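Local coordinates for protein clan CA, family C40, NlpC/P60 superfamily cysteine peptidase (Trichomonas vaginalis, PDB 6BIO) that probably works as a cysteine peptidase of the NlpC/P60 family that hydrolyses bacterial peptidoglycan, at residues 18-23 / 81-86; 51-56 / 189-194. One frame throughout, in Å; residues are numbered along the deposited sequence.

Interaction 1 of 2, residues 18-23 / 81-86; sequences QTIGRL and EEITIP
Glu-81 OE2 is gripped by two nitrogens of Arg-22, NE and NH2, each 2.8 Å away and both reaching it from the same face of the carboxylate. The salt bridge is side-on: the oxygen sits at the guanidinium edge, close to its plane, whereas the two flat groups are turned 53° apart, NE arriving on the anti side of OE2 and NH2 from above the carboxylate plane. The two side chains run side by side in the same direction. Arg-22 is extended as far as CD, and a bend at chi3 (83°) turns NE towards the acid. Its remaining nitrogen, NH1, forms a second salt bridge with Asp-51.

The backbones of the same two residues form a hydrogen-bonded antiparallel bridge, with Arg-22 N 2.9 Å from Glu-81 O and Glu-81 N bonded in return to Arg-22 O. Strand 19-23 is thereby held between strands 53-60 and 80-88. The latter is interrupted near Thr-84 and then pairs, through Ile-85, with strand 114-122, so this broken strand links the sheet of strands 19-23 and 53-60 to the bacterial SH3 domain.

Further along, Gly-21 faces Glu-82 in a non-hydrogen-bonded pair, and its CA comes within 3.2 Å of Glu-81 O in a CA-H...O contact. Ile-83 N still donates to Ile-20 O, but a water replaces the reciprocal bond, accepting from Ile-20 N at 3.0 Å and donating to Ile-83 O at 2.7 Å. On the face that carries Arg-22, Ile-20 CG2 packs 3.9 Å from Ile-83 CB, the two side chains crossing at about a right angle, and Ile-83 CG1 lies against Arg-22 CB. On the face of Glu-82, OE1 of that residue approaches Thr-19 OG1, while OE2 is hydrogen-bonded to Tyr-59.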
# COMPACT_ATOMS: atom_id res chain seq x y z
N GLN A 18 -0.29 -5.40 15.85
CA GLN A 18 -1.15 -5.58 14.69
C GLN A 18 -0.82 -6.89 14.01
O GLN A 18 0.25 -7.46 14.19
CB GLN A 18 -0.95 -4.43 13.70
CG GLN A 18 -1.45 -3.13 14.24
CD GLN A 18 -0.91 -1.92 13.49
OE1 GLN A 18 -1.28 -1.66 12.34
NE2 GLN A 18 -0.07 -1.13 14.16
N THR A 19 -1.76 -7.37 13.20
CA THR A 19 -1.59 -8.55 12.36
C THR A 19 -1.80 -8.13 10.91
O THR A 19 -2.03 -6.96 10.61
CB THR A 19 -2.51 -9.68 12.80
OG1 THR A 19 -3.86 -9.19 12.79
CG2 THR A 19 -2.13 -10.24 14.17
N ILE A 20 -1.70 -9.08 10.01
CA ILE A 20 -1.78 -8.84 8.56
C ILE A 20 -3.10 -9.39 8.08
O ILE A 20 -3.43 -10.52 8.38
CB ILE A 20 -0.64 -9.53 7.79
CG1 ILE A 20 0.70 -9.06 8.34
CG2 ILE A 20 -0.77 -9.25 6.29
CD1 ILE A 20 1.89 -9.80 7.80
N GLY A 21 -3.80 -8.60 7.27
CA GLY A 21 -4.99 -9.06 6.61
C GLY A 21 -4.91 -8.98 5.09
O GLY A 21 -4.23 -8.14 4.51
N ARG A 22 -5.65 -9.87 4.46
CA ARG A 22 -5.83 -9.82 3.02
C ARG A 22 -7.33 -9.86 2.76
O ARG A 22 -8.02 -10.72 3.31
CB ARG A 22 -5.11 -10.99 2.30
CG ARG A 22 -5.36 -10.98 0.79
CD ARG A 22 -4.66 -12.15 0.08
NE ARG A 22 -5.47 -13.30 0.19
CZ ARG A 22 -6.33 -13.74 -0.73
NH1 ARG A 22 -6.50 -13.18 -1.93
NH2 ARG A 22 -7.02 -14.77 -0.42
N LEU A 23 -7.82 -8.93 1.93
CA LEU A 23 -9.25 -8.87 1.66
C LEU A 23 -9.68 -10.00 0.75
O LEU A 23 -9.07 -10.26 -0.28
CB LEU A 23 -9.63 -7.54 1.06
CG LEU A 23 -10.02 -6.55 2.18
CD1 LEU A 23 -8.84 -6.14 2.99
CD2 LEU A 23 -10.76 -5.43 1.74
N GLU A 81 -9.13 -12.13 5.64
CA GLU A 81 -8.49 -13.23 6.33
C GLU A 81 -7.18 -12.75 6.95
O GLU A 81 -6.52 -11.86 6.41
CB GLU A 81 -8.21 -14.41 5.36
CG GLU A 81 -7.14 -14.15 4.32
CD GLU A 81 -7.05 -15.18 3.23
OE1 GLU A 81 -7.76 -16.20 3.34
OE2 GLU A 81 -6.27 -14.98 2.28
N GLU A 82 -6.81 -13.33 8.09
CA GLU A 82 -5.50 -13.09 8.69
C GLU A 82 -4.44 -13.91 7.97
O GLU A 82 -4.67 -15.06 7.59
CB GLU A 82 -5.49 -13.48 10.17
CG GLU A 82 -6.51 -12.71 10.95
CD GLU A 82 -5.94 -12.01 12.19
OE1 GLU A 82 -4.77 -12.20 12.54
OE2 GLU A 82 -6.69 -11.28 12.85
N ILE A 83 -3.26 -13.32 7.82
CA ILE A 83 -2.14 -13.90 7.09
C ILE A 83 -0.94 -13.93 8.01
O ILE A 83 -0.61 -12.90 8.61
CB ILE A 83 -1.80 -12.96 5.91
CG1 ILE A 83 -2.95 -12.86 4.90
CG2 ILE A 83 -0.45 -13.34 5.27
CD1 ILE A 83 -3.21 -14.16 4.18
N THR A 84 -0.25 -15.07 8.04
CA THR A 84 1.10 -15.13 8.60
C THR A 84 2.05 -15.65 7.53
O THR A 84 1.65 -16.42 6.66
CB THR A 84 1.19 -15.94 9.91
OG1 THR A 84 0.90 -17.32 9.64
CG2 THR A 84 0.20 -15.40 10.94
N ILE A 85 3.31 -15.24 7.61
CA ILE A 85 4.26 -15.47 6.52
C ILE A 85 5.54 -16.16 7.03
O ILE A 85 6.36 -15.55 7.71
CB ILE A 85 4.60 -14.15 5.79
CG1 ILE A 85 3.33 -13.47 5.30
CG2 ILE A 85 5.54 -14.44 4.63
CD1 ILE A 85 3.55 -12.04 4.81
N PRO A 86 5.76 -17.43 6.68
CA PRO A 86 7.02 -18.09 7.07
C PRO A 86 8.20 -17.52 6.34
O PRO A 86 8.12 -17.24 5.14
CB PRO A 86 6.79 -19.54 6.64
CG PRO A 86 5.32 -19.68 6.54
CD PRO A 86 4.81 -18.36 6.07
O HOH W 1 -0.60 -11.74 11.01

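Interaction 2 of 2, residues 51-56 / 189-194; sequences DYYVHI and AYNRLD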
# COMPACT_ATOMS: atom_id res chain seq x y z
N ASP A 51 -8.17 -8.69 -2.53
CA ASP A 51 -6.73 -8.90 -2.65
C ASP A 51 -5.90 -7.70 -2.23
O ASP A 51 -4.69 -7.73 -2.41
CB ASP A 51 -6.34 -9.43 -4.02
CG ASP A 51 -5.03 -10.18 -4.03
OD1 ASP A 51 -4.83 -11.05 -3.16
OD2 ASP A 51 -4.22 -9.95 -4.94
N TYR A 52 -6.51 -6.67 -1.63
CA TYR A 52 -5.74 -5.65 -0.95
C TYR A 52 -5.16 -6.22 0.34
O TYR A 52 -5.75 -7.08 0.99
CB TYR A 52 -6.63 -4.44 -0.62
CG TYR A 52 -6.88 -3.45 -1.77
CD1 TYR A 52 -6.61 -3.78 -3.10
CD2 TYR A 52 -7.39 -2.18 -1.50
CE1 TYR A 52 -6.85 -2.88 -4.11
CE2 TYR A 52 -7.62 -1.29 -2.52
CZ TYR A 52 -7.35 -1.63 -3.82
OH TYR A 52 -7.58 -0.74 -4.83
N TYR A 53 -4.00 -5.68 0.72
CA TYR A 53 -3.34 -6.02 1.97
C TYR A 53 -3.54 -4.89 2.98
O TYR A 53 -3.49 -3.70 2.64
CB TYR A 53 -1.84 -6.26 1.72
CG TYR A 53 -1.50 -7.33 0.71
CD1 TYR A 53 -2.37 -8.32 0.35
CD2 TYR A 53 -0.26 -7.30 0.11
CE1 TYR A 53 -2.01 -9.28 -0.59
CE2 TYR A 53 0.13 -8.27 -0.80
CZ TYR A 53 -0.76 -9.24 -1.14
OH TYR A 53 -0.37 -10.21 -2.07
N VAL A 54 -3.73 -5.28 4.24
CA VAL A 54 -3.94 -4.34 5.33
C VAL A 54 -3.17 -4.82 6.55
O VAL A 54 -2.81 -5.99 6.66
CB VAL A 54 -5.43 -4.15 5.69
CG1 VAL A 54 -6.19 -3.68 4.49
CG2 VAL A 54 -6.01 -5.42 6.27
N HIS A 55 -3.03 -3.91 7.53
CA HIS A 55 -2.77 -4.30 8.88
C HIS A 55 -4.10 -4.35 9.63
O HIS A 55 -5.01 -3.57 9.36
CB HIS A 55 -1.90 -3.28 9.63
CG HIS A 55 -0.64 -2.89 8.92
ND1 HIS A 55 0.61 -3.41 9.18
CD2 HIS A 55 -0.46 -1.96 7.95
CE1 HIS A 55 1.49 -2.85 8.38
NE2 HIS A 55 0.88 -1.94 7.65
N ILE A 56 -4.20 -5.27 10.57
CA ILE A 56 -5.40 -5.43 11.41
C ILE A 56 -5.06 -4.94 12.80
O ILE A 56 -4.19 -5.51 13.45
CB ILE A 56 -5.92 -6.87 11.42
CG1 ILE A 56 -6.21 -7.36 9.99
CG2 ILE A 56 -7.10 -6.98 12.34
CD1 ILE A 56 -6.42 -8.84 9.94
N ALA A 189 -1.58 -0.19 -6.71
CA ALA A 189 -0.12 -0.14 -6.69
C ALA A 189 0.36 0.40 -5.34
O ALA A 189 1.30 -0.12 -4.74
CB ALA A 189 0.41 0.71 -7.84
N TYR A 190 -0.27 1.48 -4.87
CA TYR A 190 0.13 2.03 -3.58
C TYR A 190 -0.27 1.14 -2.40
O TYR A 190 0.45 1.09 -1.39
CB TYR A 190 -0.31 3.51 -3.45
CG TYR A 190 0.73 4.40 -4.13
CD1 TYR A 190 1.88 4.71 -3.44
CD2 TYR A 190 0.58 4.86 -5.42
CE1 TYR A 190 2.87 5.44 -4.03
CE2 TYR A 190 1.58 5.60 -6.02
CZ TYR A 190 2.71 5.92 -5.30
OH TYR A 190 3.74 6.65 -5.86
N ASN A 191 -1.34 0.35 -2.54
CA ASN A 191 -1.68 -0.63 -1.52
C ASN A 191 -0.50 -1.57 -1.29
O ASN A 191 -0.19 -1.92 -0.15
CB ASN A 191 -2.90 -1.44 -1.92
CG ASN A 191 -3.21 -2.50 -0.88
OD1 ASN A 191 -2.86 -3.67 -1.02
ND2 ASN A 191 -3.83 -2.08 0.20
N ARG A 192 0.18 -1.97 -2.36
CA ARG A 192 1.32 -2.88 -2.25
C ARG A 192 2.55 -2.24 -1.62
O ARG A 192 3.50 -2.96 -1.26
CB ARG A 192 1.63 -3.41 -3.63
CG ARG A 192 0.59 -4.41 -4.17
CD ARG A 192 0.44 -5.61 -3.31
NE ARG A 192 -0.38 -6.67 -3.87
CZ ARG A 192 -1.63 -6.94 -3.54
NH1 ARG A 192 -2.30 -6.17 -2.73
NH2 ARG A 192 -2.22 -8.00 -4.05
N LEU A 193 2.55 -0.92 -1.43
CA LEU A 193 3.57 -0.19 -0.69
C LEU A 193 3.05 0.30 0.65
O LEU A 193 3.72 1.11 1.33
CB LEU A 193 4.04 1.01 -1.54
CG LEU A 193 4.65 0.57 -2.88
CD1 LEU A 193 4.93 1.77 -3.76
CD2 LEU A 193 5.96 -0.24 -2.71
N ASP A 194 1.89 -0.18 1.07
CA ASP A 194 1.31 0.20 2.36
C ASP A 194 1.10 1.70 2.45
O ASP A 194 1.28 2.30 3.50
CB ASP A 194 2.15 -0.34 3.53
CG ASP A 194 1.42 -0.32 4.88
OD1 ASP A 194 0.18 -0.34 4.93
OD2 ASP A 194 2.19 -0.33 5.88
O HOH W 2 -1.02 -2.66 3.85
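Asn-191 meets the backbone of Tyr-53 with both ends of its amide. OD1 accepts from Tyr-53 N at 2.9 Å in an almost straight bond (176°), on a lone pair in the carbonyl plane, while ND2 donates to Tyr-53 O. The last turn of helix 182-191 thus uses a side chain to pair with the start of strand 53-60. With CG anti to the backbone N (chi1 177°), the side chain leaves the helix toward the strand, CB over one face of the Tyr-52 ring and the amide stacked on it at a modest tilt.

Next to it, the guanidinium of Arg-192 lies flat on the Tyr-53 ring, the centres 3.6 Å apart and the planes 3° from parallel, a cation-pi stack with CZ over the face. The guanidinium edge is gripped end-on: NH1 and NH2 both donate to Asp-51 O, and NH2 also forms a salt bridge with Asp-51 OD2 at 2.9 Å.

At the far end, His-55 NE2 donates to Asp-194 OD2 at 2.7 Å, straight and within the ring plane of His-55, on the syn side of OD2 but well out of the carboxylate plane. A water donates both to Asp-194 OD1 and to Tyr-53 O, joining the two clusters. Asp-194 is the C-prime residue of a Schellman motif that ends the helix.

A second shell holds these groups: Gly-69 N and Asn-121 ND2 donate to Asp-194, and His-55 stacks on Phe-120.

Because His-55 ND1 is hydrogen-bonded to Asp-119 OD1 while NE2 faces Asp-194, its imidazole lies between two carboxylates, which would favour a positively charged ring. Arg-192 probably adds electrostatic attraction between the peptidase domain and the N-terminal beta part, itself probably SH3-like.

Interactions 1 and 2 share one sheet, since strands 19-23 and 53-60 are neighbours in it, joined by backbone bonds such as Thr-19 O to Ile-56 N. The centre of interaction 1 lies about 14 Å from that of the chain, and that of interaction 2 about 4 Å. Interaction 1 is mostly strand pairing, with isoleucines on one face and an ionic pair at a partly exposed end. Interaction 2 joins a strand to a helix end of the peptidase domain and buries Asn-191, His-55 and Asp-194, while its cation-pi stack and salt bridge are partly exposed. Asp-51 connects the two, its carboxylate shared between Arg-22 and Arg-192.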